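Local coordinates for putative methyl-accepting chemotaxis signal transduction protein (Campylobacter jejuni subsp. jejuni serotype O:2, PDB 4XMR), which senses amino acids such as isoleucine with a tandem PAS sensory domain and probably relays their binding across the membrane to steer chemotaxis, at residues B[60-65]-B[102-107]; B[26-31]-B[164-169]; B[176-181]-B[192-197]; B[182-187]-B[235-240]. One frame throughout, in Å; residues are numbered along the deposited sequence. Where two conformers were deposited one is given.

Contact 1 (B[60-65]-B[102-107]); sequences NIINNV and PELRDD
Between Ile62 and Pro102 two peptide carbonyls are bridged by a single water, which donates hydrogen bonds to Ile62 O (2.8 Å) and Pro102 O (2.9 Å); the direct touch there is Ile62 CG2 on Pro102 O at 4.1 Å. Asn60 O is reached from opposite faces of its plane by Asn64 N and by Asn64 ND2, the latter at 2.9 Å, which ties this asparagine back onto the helical turn below it. The guanidinium of Arg105 has Asp107 OD2 in plane at its edge, in a weak bond, whereas Asp107 OD1, 2.8 Å from Arg105 NH2 in a salt bridge, sits 32° out of that plane. Helix 58-76 here flanks strand 103-105, an edge strand of the PAS-type antiparallel sheet whose pocket holds isoleucine; Arg105 pairs through its backbone with Val90, a pocket residue. The rest of the direct touch is apolar. With CG1 anti to its carbonyl carbon (chi1 -68°), Ile62 sends CD1 to within 3.8 Å of Leu104 CD1, and its CG1 lies 3.9 Å from Leu104 CG. Both chains are branched and apolar, so each offers two carbons to the other, and Leu104 also packs on Leu91.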
loop_
_atom_site.group_PDB
_atom_site.type_symbol
_atom_site.label_atom_id
_atom_site.label_comp_id
_atom_site.label_asym_id
_atom_site.label_seq_id
_atom_site.Cartn_x
_atom_site.Cartn_y
_atom_site.Cartn_z
ATOM N N ASN B 60 11.918 -33.401 1.398
ATOM C CA ASN B 60 10.620 -32.991 0.879
ATOM C C ASN B 60 10.320 -31.521 1.169
ATOM O O ASN B 60 9.750 -30.816 0.337
ATOM C CB ASN B 60 9.507 -33.890 1.417
ATOM C CG ASN B 60 9.519 -35.263 0.784
ATOM O OD1 ASN B 60 10.184 -35.482 -0.225
ATOM N ND2 ASN B 60 8.774 -36.194 1.366
ATOM N N ILE B 61 10.717 -31.057 2.346
ATOM C CA ILE B 61 10.528 -29.652 2.685
ATOM C C ILE B 61 11.325 -28.754 1.733
ATOM O O ILE B 61 10.784 -27.795 1.175
ATOM C CB ILE B 61 10.892 -29.371 4.152
ATOM C CG1 ILE B 61 9.859 -30.024 5.078
ATOM C CG2 ILE B 61 10.969 -27.868 4.411
ATOM C CD1 ILE B 61 10.296 -30.136 6.525
ATOM N N ILE B 62 12.599 -29.074 1.521
ATOM C CA ILE B 62 13.427 -28.292 0.605
ATOM C C ILE B 62 12.777 -28.246 -0.777
ATOM O O ILE B 62 12.602 -27.177 -1.365
ATOM C CB ILE B 62 14.847 -28.891 0.470
ATOM C CG1 ILE B 62 15.620 -28.744 1.784
ATOM C CG2 ILE B 62 15.612 -28.225 -0.667
ATOM C CD1 ILE B 62 16.873 -29.610 1.853
ATOM N N ASN B 63 12.400 -29.414 -1.283
ATOM C CA ASN B 63 11.895 -29.507 -2.645
ATOM C C ASN B 63 10.511 -28.918 -2.865
ATOM O O ASN B 63 10.229 -28.391 -3.938
ATOM C CB ASN B 63 11.917 -30.954 -3.128
ATOM C CG ASN B 63 13.320 -31.484 -3.301
ATOM O OD1 ASN B 63 14.265 -30.722 -3.505
ATOM N ND2 ASN B 63 13.466 -32.799 -3.224
ATOM N N ASN B 64 9.650 -29.008 -1.856
ATOM C CA ASN B 64 8.260 -28.603 -2.013
ATOM C C ASN B 64 7.933 -27.252 -1.396
ATOM O O ASN B 64 7.137 -26.500 -1.955
ATOM C CB ASN B 64 7.314 -29.663 -1.444
ATOM C CG ASN B 64 7.385 -30.964 -2.204
ATOM O OD1 ASN B 64 6.890 -31.060 -3.319
ATOM N ND2 ASN B 64 7.996 -31.972 -1.599
ATOM N N VAL B 65 8.525 -26.947 -0.243
ATOM C CA VAL B 65 8.283 -25.656 0.394
ATOM C C VAL B 65 9.148 -24.567 -0.239
ATOM O O VAL B 65 8.700 -23.430 -0.406
ATOM C CB VAL B 65 8.502 -25.717 1.925
ATOM C CG1 VAL B 65 8.302 -24.346 2.559
ATOM C CG2 VAL B 65 7.539 -26.724 2.547
ATOM N N PRO B 102 16.120 -22.019 -2.298
ATOM C CA PRO B 102 16.280 -21.932 -0.843
ATOM C C PRO B 102 16.961 -23.173 -0.279
ATOM O O PRO B 102 16.703 -24.297 -0.726
ATOM C CB PRO B 102 14.837 -21.847 -0.348
ATOM C CG PRO B 102 14.119 -21.160 -1.464
ATOM C CD PRO B 102 14.733 -21.734 -2.713
ATOM N N GLU B 103 17.846 -22.959 0.684
ATOM C CA GLU B 103 18.572 -24.047 1.313
ATOM C C GLU B 103 18.363 -24.013 2.817
ATOM O O GLU B 103 17.894 -23.005 3.374
ATOM C CB GLU B 103 20.068 -23.950 0.996
ATOM C CG GLU B 103 20.407 -24.155 -0.469
ATOM C CD GLU B 103 21.887 -23.997 -0.746
ATOM O OE1 GLU B 103 22.601 -23.475 0.136
ATOM O OE2 GLU B 103 22.338 -24.397 -1.841
ATOM N N LEU B 104 18.697 -25.127 3.458
ATOM C CA LEU B 104 18.630 -25.246 4.907
ATOM C C LEU B 104 19.876 -24.651 5.539
ATOM O O LEU B 104 20.997 -24.980 5.155
ATOM C CB LEU B 104 18.476 -26.707 5.343
ATOM C CG LEU B 104 17.139 -27.399 5.108
ATOM C CD1 LEU B 104 17.194 -28.835 5.602
ATOM C CD2 LEU B 104 16.006 -26.654 5.794
ATOM N N ARG B 105 19.670 -23.761 6.500
ATOM C CA ARG B 105 20.755 -23.223 7.306
ATOM C C ARG B 105 20.629 -23.856 8.685
ATOM O O ARG B 105 19.526 -23.959 9.216
ATOM C CB ARG B 105 20.629 -21.703 7.439
ATOM C CG ARG B 105 20.594 -20.916 6.127
ATOM C CD ARG B 105 21.991 -20.643 5.596
ATOM N NE ARG B 105 22.937 -20.330 6.665
ATOM C CZ ARG B 105 23.253 -19.102 7.065
ATOM N NH1 ARG B 105 22.699 -18.042 6.484
ATOM N NH2 ARG B 105 24.130 -18.933 8.046
ATOM N N ASP B 106 21.740 -24.281 9.279
ATOM C CA ASP B 106 21.651 -24.931 10.583
ATOM C C ASP B 106 22.257 -24.123 11.732
ATOM O O ASP B 106 22.304 -24.598 12.865
ATOM C CB ASP B 106 22.237 -26.352 10.545
ATOM C CG ASP B 106 23.674 -26.387 10.063
ATOM O OD1 ASP B 106 24.373 -25.360 10.176
ATOM O OD2 ASP B 106 24.108 -27.451 9.577
ATOM N N ASP B 107 22.697 -22.901 11.445
ATOM C CA ASP B 107 23.446 -22.115 12.426
ATOM C C ASP B 107 22.830 -20.757 12.769
ATOM O O ASP B 107 23.549 -19.818 13.112
ATOM C CB ASP B 107 24.887 -21.918 11.943
ATOM C CG ASP B 107 24.964 -21.186 10.613
ATOM O OD1 ASP B 107 23.915 -21.023 9.954
ATOM O OD2 ASP B 107 26.081 -20.784 10.221
HETATM O O HOH W 1 14.338 -25.148 -2.133
#

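Contact 2 (B[26-31]-B[164-169]); sequences QSTVED and EDLQNL
With OG1 anti to the carbonyl carbon (chi1 -60°), CG2 of Thr28 lies anti to the backbone N and aims a methyl at Leu166 and Leu169, while Leu166, with CG also anti to N and a bend at chi2 (55°), brings CD1 to the side of helix 9-48. The two segments belong to an antiparallel helix pair: the long helix 9-48, which runs along the tandem PAS domain as in other sensors of the double Cache type, and the short helix 163-171, which leads from the isoleucine-binding sheet into the second one. The axes of 26-31 and 164-169 approach to 10.2 Å, at 151° between their directions, and the segments touch lightly, through few side chains. The tightest touch is Thr28 CG2 on Leu169 CB at 3.6 Å, a methyl resting on the base of the leucine chain. Leu166 CD1 stands 4.4 Å from Thr28 CG2 and equally far from Val29 CA, so its methyl lies against the backbone of helix 9-48. Threonine fits at this partly exposed spot because its small methyl serves the interface while its hydroxyl is taken up by Val24 O, one turn back in its own helix. Leu166 and Leu169 also pack on Phe32, which continues the apolar strip along helix 9-48. No hydrogen bond crosses between the two segments. On another side of helix 9-48, Gln26 NE2 makes a nearly straight bond of 2.9 Å to Glu30 OE2, arriving from above the carboxylate plane.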
loop_
_atom_site.group_PDB
_atom_site.type_symbol
_atom_site.label_atom_id
_atom_site.label_comp_id
_atom_site.label_asym_id
_atom_site.label_seq_id
_atom_site.Cartn_x
_atom_site.Cartn_y
_atom_site.Cartn_z
ATOM N N GLN B 26 -1.266 7.523 10.352
ATOM C CA GLN B 26 -1.843 6.357 11.014
ATOM C C GLN B 26 -2.267 5.284 10.002
ATOM O O GLN B 26 -1.940 4.109 10.167
ATOM C CB GLN B 26 -3.026 6.769 11.900
ATOM C CG GLN B 26 -3.743 5.590 12.532
ATOM C CD GLN B 26 -4.958 6.013 13.322
ATOM O OE1 GLN B 26 -5.064 7.157 13.751
ATOM N NE2 GLN B 26 -5.885 5.088 13.516
ATOM N N SER B 27 -2.976 5.707 8.959
ATOM C CA SER B 27 -3.416 4.787 7.917
ATOM C C SER B 27 -2.243 4.097 7.224
ATOM O O SER B 27 -2.323 2.922 6.865
ATOM C CB SER B 27 -4.275 5.517 6.882
ATOM O OG SER B 27 -5.505 5.944 7.452
ATOM N N THR B 28 -1.159 4.835 7.039
ATOM C CA THR B 28 0.034 4.286 6.402
ATOM C C THR B 28 0.562 3.110 7.207
ATOM O O THR B 28 0.878 2.049 6.656
ATOM C CB THR B 28 1.113 5.376 6.253
ATOM O OG1 THR B 28 0.597 6.437 5.448
ATOM C CG2 THR B 28 2.370 4.820 5.609
ATOM N N VAL B 29 0.651 3.278 8.515
ATOM C CA VAL B 29 1.106 2.215 9.392
ATOM C C VAL B 29 0.146 1.023 9.384
ATOM O O VAL B 29 0.572 -0.131 9.300
ATOM C CB VAL B 29 1.285 2.745 10.824
ATOM C CG1 VAL B 29 1.618 1.618 11.783
ATOM C CG2 VAL B 29 2.363 3.824 10.856
ATOM N N GLU B 30 -1.150 1.309 9.463
ATOM C CA GLU B 30 -2.154 0.254 9.502
ATOM C C GLU B 30 -2.144 -0.573 8.220
ATOM O O GLU B 30 -2.254 -1.802 8.262
ATOM C CB GLU B 30 -3.546 0.858 9.702
ATOM C CG GLU B 30 -3.768 1.469 11.081
ATOM C CD GLU B 30 -5.064 2.251 11.178
ATOM O OE1 GLU B 30 -5.610 2.636 10.121
ATOM O OE2 GLU B 30 -5.527 2.491 12.312
ATOM N N ASP B 31 -2.035 0.102 7.082
ATOM C CA ASP B 31 -2.111 -0.582 5.799
ATOM C C ASP B 31 -0.855 -1.421 5.541
ATOM O O ASP B 31 -0.937 -2.504 4.973
ATOM C CB ASP B 31 -2.346 0.424 4.666
ATOM C CG ASP B 31 -3.709 1.105 4.749
ATOM O OD1 ASP B 31 -4.567 0.676 5.558
ATOM O OD2 ASP B 31 -3.929 2.067 3.982
ATOM N N GLU B 164 12.908 -0.019 6.745
ATOM C CA GLU B 164 13.101 1.100 5.833
ATOM C C GLU B 164 11.933 1.259 4.852
ATOM O O GLU B 164 11.645 2.371 4.411
ATOM C CB GLU B 164 14.435 0.957 5.092
ATOM C CG GLU B 164 14.839 2.191 4.306
ATOM C CD GLU B 164 16.209 2.059 3.669
ATOM O OE1 GLU B 164 16.843 0.994 3.813
ATOM O OE2 GLU B 164 16.648 3.031 3.026
ATOM N N ASP B 165 11.235 0.165 4.541
ATOM C CA ASP B 165 10.064 0.270 3.682
ATOM C C ASP B 165 8.972 1.111 4.335
ATOM O O ASP B 165 8.318 1.915 3.672
ATOM C CB ASP B 165 9.485 -1.108 3.342
ATOM C CG ASP B 165 10.339 -1.892 2.387
ATOM O OD1 ASP B 165 11.392 -1.388 1.940
ATOM O OD2 ASP B 165 9.924 -3.028 2.076
ATOM N N LEU B 166 8.762 0.919 5.635
ATOM C CA LEU B 166 7.766 1.710 6.336
ATOM C C LEU B 166 8.253 3.156 6.489
ATOM O O LEU B 166 7.472 4.099 6.352
ATOM C CB LEU B 166 7.416 1.061 7.674
ATOM C CG LEU B 166 6.428 1.873 8.504
ATOM C CD1 LEU B 166 5.149 2.169 7.710
ATOM C CD2 LEU B 166 6.120 1.092 9.766
ATOM N N GLN B 167 9.542 3.351 6.766
ATOM C CA GLN B 167 10.080 4.715 6.829
ATOM C C GLN B 167 9.842 5.440 5.521
ATOM O O GLN B 167 9.404 6.591 5.505
ATOM C CB GLN B 167 11.580 4.734 7.157
ATOM C CG GLN B 167 12.371 5.936 6.565
ATOM C CD GLN B 167 11.990 7.303 7.149
ATOM O OE1 GLN B 167 11.614 7.418 8.304
ATOM N NE2 GLN B 167 12.105 8.341 6.339
ATOM N N ASN B 168 10.123 4.763 4.415
ATOM C CA ASN B 168 9.946 5.399 3.122
ATOM C C ASN B 168 8.495 5.799 2.852
ATOM O O ASN B 168 8.228 6.869 2.301
ATOM C CB ASN B 168 10.487 4.509 2.001
ATOM C CG ASN B 168 12.000 4.425 2.004
ATOM O OD1 ASN B 168 12.675 5.256 2.604
ATOM N ND2 ASN B 168 12.538 3.422 1.328
ATOM N N LEU B 169 7.559 4.955 3.258
ATOM C CA LEU B 169 6.142 5.281 3.135
ATOM C C LEU B 169 5.773 6.505 3.972
ATOM O O LEU B 169 5.076 7.408 3.506
ATOM C CB LEU B 169 5.297 4.099 3.578
ATOM C CG LEU B 169 5.266 2.962 2.565
ATOM C CD1 LEU B 169 4.710 1.689 3.185
ATOM C CD2 LEU B 169 4.412 3.369 1.373
#

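Contact 3 (B[176-181]-B[192-197]); sequences NTFLFD and KELLNP
Leu194 carries the contact with Phe178, and its side chain can be followed outward. The CB atom leaves the 3-10 segment 192-195 pointing toward strand 177-180; with CG placed anti to the carbonyl carbon, the chain extends until CD1, the atom that does the touching across to the strand, arrives over one face of the Phe178 ring. There CD1 lies 3.6 Å from Phe178 CD1 and 4.1 Å from the ring centroid, 28° off the normal: a CH-pi contact displaced from the centre toward the CD1 side of the ring. The same methyl is 4.1 Å from Asn176 OD1, a loose touch, while the amide at the end of Asn176 is held by ND2 bonding to Thr241 O. CD2, the other branch, turns away from the ring. The Leu194 side chain also packs on Ala189 of strand 186-189. Strand 177-180 lies beside that edge strand in the antiparallel sheet of the second PAS-like subdomain, and the chain following the hairpin folds back to lay Leu194 on it. In Phe178, chi1 50° and chi2 -83° together turn the ring face toward Leu194, and Phe180 CZ meets the ring edge in plane. A leucine suits this place, being long enough to bring a methyl from the 3-10 segment onto a buried aromatic face. From its backbone, Leu194 O accepts from His201 NE2, and His201 in turn packs edge-to-face with Phe180.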
loop_
_atom_site.group_PDB
_atom_site.type_symbol
_atom_site.label_atom_id
_atom_site.label_comp_id
_atom_site.label_asym_id
_atom_site.label_seq_id
_atom_site.Cartn_x
_atom_site.Cartn_y
_atom_site.Cartn_z
ATOM N N ASN B 176 4.222 17.327 8.791
ATOM C CA ASN B 176 5.412 17.017 9.556
ATOM C C ASN B 176 5.098 15.893 10.532
ATOM O O ASN B 176 4.963 16.116 11.753
ATOM C CB ASN B 176 5.905 18.251 10.292
ATOM C CG ASN B 176 7.204 18.006 11.008
ATOM O OD1 ASN B 176 8.126 17.393 10.455
ATOM N ND2 ASN B 176 7.295 18.480 12.244
ATOM N N THR B 177 4.949 14.690 9.978
ATOM C CA THR B 177 4.562 13.532 10.764
ATOM C C THR B 177 5.750 12.613 10.992
ATOM O O THR B 177 6.693 12.572 10.199
ATOM C CB THR B 177 3.421 12.752 10.106
ATOM O OG1 THR B 177 3.848 12.326 8.807
ATOM C CG2 THR B 177 2.167 13.615 9.963
ATOM N N PHE B 178 5.703 11.883 12.100
ATOM C CA PHE B 178 6.789 10.990 12.474
ATOM C C PHE B 178 6.288 9.898 13.407
ATOM O O PHE B 178 5.186 9.990 13.933
ATOM C CB PHE B 178 8.001 11.760 13.039
ATOM C CG PHE B 178 7.668 12.768 14.120
ATOM C CD1 PHE B 178 7.226 14.042 13.782
ATOM C CD2 PHE B 178 7.861 12.470 15.464
ATOM C CE1 PHE B 178 6.936 14.986 14.764
ATOM C CE2 PHE B 178 7.580 13.418 16.453
ATOM C CZ PHE B 178 7.120 14.670 16.092
ATOM N N LEU B 179 7.088 8.847 13.556
ATOM C CA LEU B 179 6.736 7.687 14.362
ATOM C C LEU B 179 7.802 7.401 15.398
ATOM O O LEU B 179 8.990 7.444 15.086
ATOM C CB LEU B 179 6.625 6.430 13.495
ATOM C CG LEU B 179 5.602 6.334 12.382
ATOM C CD1 LEU B 179 5.707 4.937 11.759
ATOM C CD2 LEU B 179 4.200 6.598 12.905
ATOM N N PHE B 180 7.365 7.060 16.610
ATOM C CA PHE B 180 8.239 6.485 17.623
ATOM C C PHE B 180 7.942 5.005 17.756
ATOM O O PHE B 180 6.800 4.577 17.590
ATOM C CB PHE B 180 8.001 7.134 18.987
ATOM C CG PHE B 180 8.365 8.582 19.044
ATOM C CD1 PHE B 180 9.667 8.963 19.318
ATOM C CD2 PHE B 180 7.400 9.557 18.846
ATOM C CE1 PHE B 180 10.012 10.294 19.377
ATOM C CE2 PHE B 180 7.737 10.891 18.906
ATOM C CZ PHE B 180 9.043 11.261 19.177
ATOM N N ASP B 181 8.967 4.222 18.067
ATOM C CA ASP B 181 8.753 2.807 18.317
ATOM C C ASP B 181 8.265 2.552 19.741
ATOM O O ASP B 181 7.989 3.491 20.494
ATOM C CB ASP B 181 10.001 1.981 17.977
ATOM C CG ASP B 181 11.197 2.299 18.868
ATOM O OD1 ASP B 181 11.024 2.850 19.978
ATOM O OD2 ASP B 181 12.325 1.961 18.456
ATOM N N LYS B 192 13.557 13.831 7.386
ATOM C CA LYS B 192 14.527 12.809 7.766
ATOM C C LYS B 192 15.589 13.310 8.742
ATOM O O LYS B 192 16.312 12.513 9.331
ATOM C CB LYS B 192 15.140 12.123 6.536
ATOM C CG LYS B 192 14.154 11.178 5.845
ATOM C CD LYS B 192 14.751 10.418 4.662
ATOM C CE LYS B 192 13.661 9.642 3.918
ATOM N NZ LYS B 192 14.161 8.846 2.760
ATOM N N GLU B 193 15.666 14.626 8.932
ATOM C CA GLU B 193 16.536 15.187 9.962
ATOM C C GLU B 193 16.111 14.791 11.380
ATOM O O GLU B 193 16.945 14.717 12.288
ATOM C CB GLU B 193 16.618 16.712 9.844
ATOM C CG GLU B 193 17.412 17.204 8.644
ATOM C CD GLU B 193 17.993 18.596 8.854
ATOM O OE1 GLU B 193 17.460 19.354 9.694
ATOM O OE2 GLU B 193 18.994 18.931 8.185
ATOM N N LEU B 194 14.819 14.545 11.575
ATOM C CA LEU B 194 14.311 14.131 12.883
ATOM C C LEU B 194 14.857 12.774 13.311
ATOM O O LEU B 194 14.743 12.402 14.477
ATOM C CB LEU B 194 12.779 14.090 12.886
ATOM C CG LEU B 194 12.068 15.436 12.771
ATOM C CD1 LEU B 194 10.575 15.248 13.017
ATOM C CD2 LEU B 194 12.655 16.475 13.728
ATOM N N LEU B 195 15.449 12.040 12.372
ATOM C CA LEU B 195 15.976 10.714 12.675
ATOM C C LEU B 195 17.343 10.766 13.342
ATOM O O LEU B 195 17.791 9.791 13.946
ATOM C CB LEU B 195 16.059 9.870 11.406
ATOM C CG LEU B 195 14.711 9.554 10.750
ATOM C CD1 LEU B 195 14.921 8.753 9.476
ATOM C CD2 LEU B 195 13.795 8.809 11.706
ATOM N N ASN B 196 18.010 11.904 13.219
ATOM C CA ASN B 196 19.334 12.050 13.795
ATOM C C ASN B 196 19.272 11.968 15.318
ATOM O O ASN B 196 18.433 12.610 15.942
ATOM C CB ASN B 196 19.972 13.365 13.351
ATOM C CG ASN B 196 21.470 13.379 13.561
ATOM O OD1 ASN B 196 21.950 13.504 14.690
ATOM N ND2 ASN B 196 22.222 13.254 12.470
ATOM N N PRO B 197 20.160 11.168 15.918
ATOM C CA PRO B 197 20.182 10.928 17.366
ATOM C C PRO B 197 20.315 12.199 18.202
ATOM O O PRO B 197 19.933 12.192 19.371
ATOM C CB PRO B 197 21.427 10.059 17.551
ATOM C CG PRO B 197 21.625 9.398 16.243
ATOM C CD PRO B 197 21.193 10.390 15.214
#

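Contact 4 (B[182-187]-B[235-240]); sequences QKNKIF and AYTACI
Residues 182-185 form a turn and 186-187 start an edge strand, whereas 236-240 run on as a strand that is not its immediate neighbour: strand 177-180 lies between them in the antiparallel sheet of the second PAS-like subdomain. The backbones come closest at Gln182 and Ala235, where Gln182 CA makes a CA-H...O contact of 3.5 Å to Ala235 O. The turn is shaped by Asp181 OD1, which accepts from the backbone N of Lys183 and Lys185, and Asn184 takes a left-handed conformation (phi 62°), one that asparagine tolerates well. Ala235 is small enough for its CB to rest 3.9 Å from Gln182 CB. Further along, Phe187 and Tyr236 reach past the intervening strand on one face of the sheet. Tyr236 CE1 stands 3.5 Å above the centre of the Phe187 ring, the planes inclined at 47° and the centroids 4.9 Å apart, while Tyr236 OH comes 3.5 Å from Phe187 CZ. Leu166 of helix 163-171 packs against both rings. Asn184 and Thr237 are joined by a water that donates hydrogen bonds to Asn184 OD1 (2.8 Å) and Thr237 OG1 (2.8 Å); that hydroxyl also bonds with Lys232 NZ, which holds Ala235 O as well. With no direct hydrogen bond between the segments, the join rests on aromatic packing at one end and water at the other. Gln182 N, buried here without a modelled partner, is probably a small polar cost of drawing the turn so close to Ala235.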
loop_
_atom_site.group_PDB
_atom_site.type_symbol
_atom_site.label_atom_id
_atom_site.label_comp_id
_atom_site.label_asym_id
_atom_site.label_seq_id
_atom_site.Cartn_x
_atom_site.Cartn_y
_atom_site.Cartn_z
ATOM N N GLN B 182 8.162 1.279 20.092
ATOM C CA GLN B 182 7.611 0.851 21.368
ATOM C C GLN B 182 8.446 1.305 22.566
ATOM O O GLN B 182 7.947 1.359 23.690
ATOM C CB GLN B 182 7.444 -0.672 21.374
ATOM C CG GLN B 182 8.743 -1.476 21.205
ATOM C CD GLN B 182 9.388 -1.360 19.820
ATOM O OE1 GLN B 182 8.705 -1.220 18.794
ATOM N NE2 GLN B 182 10.718 -1.418 19.793
ATOM N N LYS B 183 9.715 1.624 22.327
ATOM C CA LYS B 183 10.596 2.105 23.384
ATOM C C LYS B 183 10.707 3.629 23.368
ATOM O O LYS B 183 11.599 4.205 24.000
ATOM C CB LYS B 183 11.977 1.466 23.262
ATOM C CG LYS B 183 11.956 -0.043 23.451
ATOM C CD LYS B 183 11.231 -0.411 24.741
ATOM C CE LYS B 183 10.879 -1.891 24.796
ATOM N NZ LYS B 183 12.085 -2.748 24.948
ATOM N N ASN B 184 9.786 4.265 22.646
ATOM C CA ASN B 184 9.735 5.722 22.534
ATOM C C ASN B 184 10.991 6.293 21.885
ATOM O O ASN B 184 11.427 7.404 22.198
ATOM C CB ASN B 184 9.438 6.383 23.885
ATOM C CG ASN B 184 8.009 6.157 24.330
ATOM O OD1 ASN B 184 7.101 6.068 23.503
ATOM N ND2 ASN B 184 7.799 6.062 25.637
ATOM N N LYS B 185 11.556 5.520 20.961
ATOM C CA LYS B 185 12.688 5.985 20.177
ATOM C C LYS B 185 12.210 6.327 18.776
ATOM O O LYS B 185 11.359 5.636 18.213
ATOM C CB LYS B 185 13.767 4.900 20.116
ATOM C CG LYS B 185 14.346 4.534 21.475
ATOM C CD LYS B 185 15.073 5.716 22.105
ATOM C CE LYS B 185 16.108 6.281 21.148
ATOM N NZ LYS B 185 17.069 7.205 21.810
ATOM N N ILE B 186 12.752 7.399 18.213
ATOM C CA ILE B 186 12.337 7.837 16.885
ATOM C C ILE B 186 12.587 6.716 15.865
ATOM O O ILE B 186 13.619 6.037 15.904
ATOM C CB ILE B 186 13.020 9.162 16.486
ATOM C CG1 ILE B 186 12.327 9.794 15.274
ATOM C CG2 ILE B 186 14.505 8.965 16.250
ATOM C CD1 ILE B 186 10.971 10.362 15.606
ATOM N N PHE B 187 11.618 6.507 14.976
ATOM C CA PHE B 187 11.612 5.348 14.089
ATOM C C PHE B 187 11.474 5.749 12.620
ATOM O O PHE B 187 12.165 5.211 11.758
ATOM C CB PHE B 187 10.491 4.386 14.510
ATOM C CG PHE B 187 10.274 3.239 13.561
ATOM C CD1 PHE B 187 10.988 2.063 13.700
ATOM C CD2 PHE B 187 9.325 3.328 12.553
ATOM C CE1 PHE B 187 10.779 1.002 12.834
ATOM C CE2 PHE B 187 9.110 2.279 11.683
ATOM C CZ PHE B 187 9.841 1.114 11.823
ATOM N N ALA B 235 2.008 -0.631 18.418
ATOM C CA ALA B 235 3.039 -0.310 19.402
ATOM C C ALA B 235 3.711 1.038 19.150
ATOM O O ALA B 235 4.455 1.530 20.008
ATOM C CB ALA B 235 4.077 -1.422 19.479
ATOM N N TYR B 236 3.445 1.636 17.986
ATOM C CA TYR B 236 4.078 2.896 17.601
ATOM C C TYR B 236 3.321 4.073 18.182
ATOM O O TYR B 236 2.138 3.978 18.508
ATOM C CB TYR B 236 4.080 3.100 16.072
ATOM C CG TYR B 236 4.860 2.133 15.220
ATOM C CD1 TYR B 236 6.248 2.162 15.177
ATOM C CD2 TYR B 236 4.194 1.231 14.401
ATOM C CE1 TYR B 236 6.955 1.285 14.374
ATOM C CE2 TYR B 236 4.885 0.357 13.595
ATOM C CZ TYR B 236 6.260 0.384 13.585
ATOM O OH TYR B 236 6.930 -0.499 12.779
ATOM N N THR B 237 4.006 5.203 18.258
ATOM C CA THR B 237 3.347 6.480 18.493
ATOM C C THR B 237 3.554 7.341 17.254
ATOM O O THR B 237 4.695 7.578 16.842
ATOM C CB THR B 237 3.929 7.194 19.720
ATOM O OG1 THR B 237 3.746 6.363 20.871
ATOM C CG2 THR B 237 3.227 8.532 19.940
ATOM N N ALA B 238 2.450 7.777 16.648
ATOM C CA ALA B 238 2.497 8.674 15.500
ATOM C C ALA B 238 2.219 10.088 15.973
ATOM O O ALA B 238 1.281 10.313 16.732
ATOM C CB ALA B 238 1.482 8.260 14.439
ATOM N N CYS B 239 3.018 11.037 15.499
ATOM C CA CYS B 239 2.848 12.443 15.877
ATOM C C CYS B 239 2.873 13.364 14.666
ATOM O O CYS B 239 3.447 13.025 13.614
ATOM C CB CYS B 239 3.980 12.890 16.802
ATOM S SG CYS B 239 4.109 12.010 18.371
ATOM N N ILE B 240 2.262 14.533 14.828
ATOM C CA ILE B 240 2.411 15.639 13.895
ATOM C C ILE B 240 2.705 16.885 14.723
ATOM O O ILE B 240 2.101 17.103 15.786
ATOM C CB ILE B 240 1.148 15.808 13.012
ATOM C CG1 ILE B 240 1.430 16.756 11.851
ATOM C CG2 ILE B 240 -0.077 16.242 13.839
ATOM C CD1 ILE B 240 0.342 16.738 10.791
HETATM O O HOH W 2 4.625 7.267 23.424
#

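Contact 1 stands apart in the isoleucine-binding half of the domain: its centre is about 32, 39 and 37 Å from those of contacts 2, 3 and 4. The side chain of Leu104 lies about 10 Å from the bound isoleucine, near the pocket but not in contact with it. Contacts 2, 3 and 4 form one cluster with centres about 9 to 13 Å apart. Contacts 3 and 4 share a sheet, linked by a probable hydrogen bond of 2.7 Å from Phe180 N to Thr237 O. Contact 2 packs its helices against this sheet: Val29 CG2 is 3.6 Å from Leu179 CD1, and Leu166 CD2 is 3.5 Å from Tyr236 OH. Helix 9-48 leads on to helix 58-76.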